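Side-chain contacts in PTS system, IIA component (Streptococcus pneumoniae serotype 4, PDB 5T3U), which probably relays phosphoryl groups as the IIA component of a mannose-family sugar phosphotransferase system associated with fucose utilization in the pneumococcus: residues 85-88 with 89-93; 118-121 with 122-126. All coordinates share one frame; numbering follows the deposited sequence.

Contact 1 of 2, residues 85-88 with 89-93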
loop_
_atom_site.group_PDB
_atom_site.type_symbol
_atom_site.label_atom_id
_atom_site.label_comp_id
_atom_site.label_asym_id
_atom_site.label_seq_id
_atom_site.Cartn_x
_atom_site.Cartn_y
_atom_site.Cartn_z
ATOM N N VAL A 85 2.018 -18.518 2.115
ATOM C CA VAL A 85 3.286 -19.123 1.761
ATOM C C VAL A 85 4.411 -18.698 2.723
ATOM O O VAL A 85 5.159 -19.555 3.245
ATOM C CB VAL A 85 3.621 -18.834 0.270
ATOM C CG1 VAL A 85 5.049 -19.179 -0.068
ATOM C CG2 VAL A 85 2.682 -19.610 -0.657
ATOM N N ALA A 86 4.525 -17.395 2.985
ATOM C CA ALA A 86 5.563 -16.891 3.885
ATOM C C ALA A 86 5.492 -17.572 5.261
ATOM O O ALA A 86 6.520 -18.007 5.816
ATOM C CB ALA A 86 5.450 -15.388 4.044
ATOM N N LEU A 87 4.290 -17.607 5.830
ATOM C CA LEU A 87 4.105 -18.138 7.161
ATOM C C LEU A 87 4.416 -19.650 7.207
ATOM O O LEU A 87 5.083 -20.113 8.131
ATOM C CB LEU A 87 2.682 -17.867 7.670
ATOM C CG LEU A 87 2.418 -18.249 9.134
ATOM C CD1 LEU A 87 3.227 -17.427 10.114
ATOM C CD2 LEU A 87 0.927 -18.125 9.471
ATOM N N SER A 88 3.958 -20.400 6.208
ATOM C CA SER A 88 4.189 -21.835 6.232
ATOM C C SER A 88 5.660 -22.153 6.018
ATOM O O SER A 88 6.222 -22.968 6.747
ATOM C CB SER A 88 3.276 -22.581 5.256
ATOM O OG SER A 88 2.108 -23.032 5.936
ATOM N N ARG A 89 6.286 -21.468 5.052
ATOM C CA ARG A 89 7.657 -21.766 4.696
ATOM C C ARG A 89 8.658 -21.342 5.775
ATOM O O ARG A 89 9.629 -22.066 6.033
ATOM C CB ARG A 89 8.004 -21.194 3.308
ATOM C CG ARG A 89 9.423 -21.479 2.849
ATOM C CD ARG A 89 9.704 -22.993 2.752
ATOM N NE ARG A 89 9.121 -23.569 1.548
ATOM C CZ ARG A 89 9.326 -24.817 1.126
ATOM N NH1 ARG A 89 10.087 -25.665 1.835
ATOM N NH2 ARG A 89 8.764 -25.223 -0.004
ATOM N N PHE A 90 8.412 -20.209 6.432
ATOM C CA PHE A 90 9.370 -19.654 7.397
ATOM C C PHE A 90 8.850 -19.533 8.820
ATOM O O PHE A 90 9.379 -18.751 9.611
ATOM C CB PHE A 90 9.931 -18.316 6.869
ATOM C CG PHE A 90 10.659 -18.466 5.539
ATOM C CD1 PHE A 90 11.925 -19.062 5.487
ATOM C CD2 PHE A 90 10.060 -18.075 4.354
ATOM C CE1 PHE A 90 12.597 -19.230 4.274
ATOM C CE2 PHE A 90 10.715 -18.241 3.128
ATOM C CZ PHE A 90 11.990 -18.818 3.092
ATOM N N LEU A 91 7.838 -20.347 9.146
ATOM C CA LEU A 91 7.131 -20.295 10.423
ATOM C C LEU A 91 8.028 -20.099 11.637
ATOM O O LEU A 91 7.785 -19.203 12.442
ATOM C CB LEU A 91 6.273 -21.554 10.629
ATOM C CG LEU A 91 5.446 -21.600 11.923
ATOM C CD1 LEU A 91 4.420 -20.441 11.983
ATOM C CD2 LEU A 91 4.772 -22.957 12.088
ATOM N N ASN A 92 9.048 -20.957 11.776
ATOM C CA ASN A 92 9.893 -20.947 12.957
ATOM C C ASN A 92 11.293 -20.397 12.693
ATOM O O ASN A 92 12.156 -20.480 13.578
ATOM C CB ASN A 92 9.975 -22.348 13.601
ATOM C CG ASN A 92 8.632 -22.835 14.165
ATOM O OD1 ASN A 92 8.244 -23.994 13.963
ATOM N ND2 ASN A 92 7.932 -21.970 14.855
ATOM N N LEU A 93 11.539 -19.849 11.495
ATOM C CA LEU A 93 12.818 -19.186 11.249
ATOM C C LEU A 93 12.828 -17.767 11.812
ATOM O O LEU A 93 12.243 -16.839 11.225
ATOM C CB LEU A 93 13.187 -19.208 9.772
ATOM C CG LEU A 93 14.606 -18.744 9.393
ATOM C CD1 LEU A 93 15.719 -19.465 10.186
ATOM C CD2 LEU A 93 14.828 -18.934 7.917
#

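Contact 2 of 2, residues 118-121 with 122-126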
loop_
_atom_site.group_PDB
_atom_site.type_symbol
_atom_site.label_atom_id
_atom_site.label_comp_id
_atom_site.label_asym_id
_atom_site.label_seq_id
_atom_site.Cartn_x
_atom_site.Cartn_y
_atom_site.Cartn_z
ATOM N N ILE A 118 16.916 -1.517 14.804
ATOM C CA ILE A 118 15.538 -0.999 14.826
ATOM C C ILE A 118 14.719 -1.554 15.991
ATOM O O ILE A 118 15.053 -2.591 16.550
ATOM C CB ILE A 118 14.785 -1.272 13.496
ATOM C CG1 ILE A 118 14.630 -2.780 13.266
ATOM C CG2 ILE A 118 15.492 -0.595 12.350
ATOM C CD1 ILE A 118 13.611 -3.154 12.191
ATOM N N ASN A 119 13.640 -0.847 16.326
ATOM C CA ASN A 119 12.568 -1.408 17.126
ATOM C C ASN A 119 11.376 -1.664 16.181
ATOM O O ASN A 119 10.659 -0.740 15.821
ATOM C CB ASN A 119 12.206 -0.420 18.247
ATOM C CG ASN A 119 11.109 -0.924 19.158
ATOM O OD1 ASN A 119 10.283 -1.763 18.786
ATOM N ND2 ASN A 119 11.109 -0.419 20.383
ATOM N N LEU A 120 11.190 -2.923 15.785
ATOM C CA LEU A 120 10.181 -3.292 14.797
ATOM C C LEU A 120 8.755 -3.041 15.285
ATOM O O LEU A 120 7.886 -2.671 14.489
ATOM C CB LEU A 120 10.347 -4.759 14.344
ATOM C CG LEU A 120 9.419 -5.225 13.190
ATOM C CD1 LEU A 120 9.542 -4.334 11.939
ATOM C CD2 LEU A 120 9.613 -6.716 12.791
ATOM N N GLU A 121 8.512 -3.253 16.586
ATOM C CA GLU A 121 7.186 -3.018 17.137
ATOM C C GLU A 121 6.811 -1.559 16.951
ATOM O O GLU A 121 5.675 -1.248 16.548
ATOM C CB GLU A 121 7.106 -3.427 18.621
ATOM C CG GLU A 121 7.146 -4.976 18.826
ATOM C CD GLU A 121 8.464 -5.605 18.300
ATOM O OE1 GLU A 121 9.570 -5.148 18.735
ATOM O OE2 GLU A 121 8.390 -6.533 17.434
ATOM N N GLU A 122 7.777 -0.678 17.222
ATOM C CA GLU A 122 7.567 0.749 17.134
ATOM C C GLU A 122 7.354 1.181 15.677
ATOM O O GLU A 122 6.502 2.017 15.382
ATOM C CB GLU A 122 8.794 1.422 17.709
ATOM C CG GLU A 122 8.653 2.835 18.131
ATOM C CD GLU A 122 9.915 3.289 18.874
ATOM O OE1 GLU A 122 10.199 2.743 19.973
ATOM O OE2 GLU A 122 10.642 4.151 18.329
ATOM N N ILE A 123 8.129 0.603 14.771
ATOM C CA ILE A 123 7.988 0.867 13.331
ATOM C C ILE A 123 6.597 0.455 12.860
ATOM O O ILE A 123 5.921 1.232 12.200
ATOM C CB ILE A 123 9.093 0.166 12.511
ATOM C CG1 ILE A 123 10.436 0.870 12.781
ATOM C CG2 ILE A 123 8.738 0.139 11.008
ATOM C CD1 ILE A 123 11.604 0.352 11.979
ATOM N N VAL A 124 6.164 -0.741 13.242
ATOM C CA VAL A 124 4.814 -1.233 12.901
ATOM C C VAL A 124 3.700 -0.327 13.479
ATOM O O VAL A 124 2.797 0.099 12.756
ATOM C CB VAL A 124 4.623 -2.712 13.282
ATOM C CG1 VAL A 124 3.117 -3.152 13.146
ATOM C CG2 VAL A 124 5.530 -3.585 12.376
ATOM N N HIS A 125 3.803 -0.018 14.767
ATOM C CA HIS A 125 2.875 0.879 15.439
ATOM C C HIS A 125 2.817 2.236 14.713
ATOM O O HIS A 125 1.737 2.758 14.464
ATOM C CB HIS A 125 3.261 1.044 16.925
ATOM C CG HIS A 125 2.363 1.975 17.689
ATOM N ND1 HIS A 125 1.068 1.648 18.039
ATOM C CD2 HIS A 125 2.574 3.225 18.171
ATOM C CE1 HIS A 125 0.521 2.654 18.700
ATOM N NE2 HIS A 125 1.413 3.623 18.791
ATOM N N ASN A 126 3.968 2.796 14.353
ATOM C CA ASN A 126 3.958 4.077 13.650
ATOM C C ASN A 126 3.336 3.985 12.236
ATOM O O ASN A 126 2.703 4.933 11.772
ATOM C CB ASN A 126 5.366 4.667 13.546
ATOM C CG ASN A 126 5.939 5.137 14.893
ATOM O OD1 ASN A 126 5.234 5.328 15.892
ATOM N ND2 ASN A 126 7.235 5.375 14.892
#

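Contact 1 of 2, residues 85-88 with 89-93
The last turn of helix 81-90, together with the turn that leaves it, brings L87 and L91 into contact through their CD1 methyls, the two side chains running obliquely to each other, and sets R89 N on V85 O. That backbone bond is 2.9 Å long. One residue on, F90 N reaches A86 O at 3.0 Å. L91 N also comes to 2.9 Å from L87 O, but its angle is too poor for a hydrogen bond. A type I beta turn runs from F90 to L93, closed by L93 N on F90 O.

This helix is the crossover of the beta-alpha-beta unit formed by strands 68-75 and 96-100, and its inner side is apolar. Small A86 fits against I98 and F57, while the F90 ring packs on V96 and on V61 of helix 50-65. R89 CG lies 3.5 Å above one ring face, towards the rim. From there the arginine chain bends at chi2 and chi3, and its NH2 makes a salt bridge with E54.

On another side, leucine meets leucine: L87 CD1 and L91 CD1 touch at 3.7 Å. In each, CG lies beside its own carbonyl carbon (chi1 -174° in L87), and from there the CD1 branches meet. Leucine suits position 87 because its long apolar side chain can also pack on L138 of the second subunit, whose K135 NZ donates to F90 O.

Contact 2 of 2, residues 118-121 with 122-126
N119 is the N-cap of helix 120-129, and its side chain turns back to receive the backbone N-H of E122. The distance from N119 OD1 to E122 N is 3.1 Å, with an N-H...O angle of 159°. The donor stands above the plane of the N119 side-chain amide, 63° out of it, and so does not use a lone pair of OD1. Asparagine suits the position because its short side chain can place a carbonyl over the first turn, where main-chain N-H groups have no preceding helical carbonyl to bind. With CG anti to its own N, the side-chain amide is directed towards E122.

The cap residue serves the helix twice, since its main-chain O accepts from I123 N at 3.1 Å. Regular i to i+4 bonds follow: V124 N is satisfied by L120 O and H125 N by E121 O, each 2.9 Å long. N126 N then donates to E122 O, while N126 O receives the hydroxyl of S130 further along the chain.

E122 crosses N119 at about a right angle, with amide and carboxylate planes 46° apart. Its OE1 stays 3.3 Å from N119 ND2, an approach too poorly angled for a hydrogen bond. A glutamate in the first turn is well placed electrostatically, as its negative charge would probably interact favourably with the helix dipole.

Branched I123 covers the inner side of the helix, packing on L106 and L110 of helix 104-112. L120 packs on N133 and V124 on L131 of the second subunit, beside D97 and V99 of strand 96-100. I118, just before the cap, crosses I123 of the first turn at about a right angle, I123 CD1 resting 3.9 Å from I118 CB.

How the contacts relate
Contacts 1 and 2 treat opposite ends of two different helices: the 85-93 region finishes helix 81-90, and the 118-126 region starts helix 120-129. Their centres are 21 Å apart and their nearest atoms about 11 Å, so they do not touch. A86 and F90 are the buried side of contact 1, I123 and V124 that of contact 2; R89, L91, N119 and E122 are exposed. Both reach the second subunit. Strand 96-100 is a shared neighbour, through A86 and F90 and through L120 and V124. The chemistry follows the helix end: a side-chain acceptor caps the backbone N-H of E122 at the start, whereas at the finish a carbonyl is taken by a lysine of the second subunit.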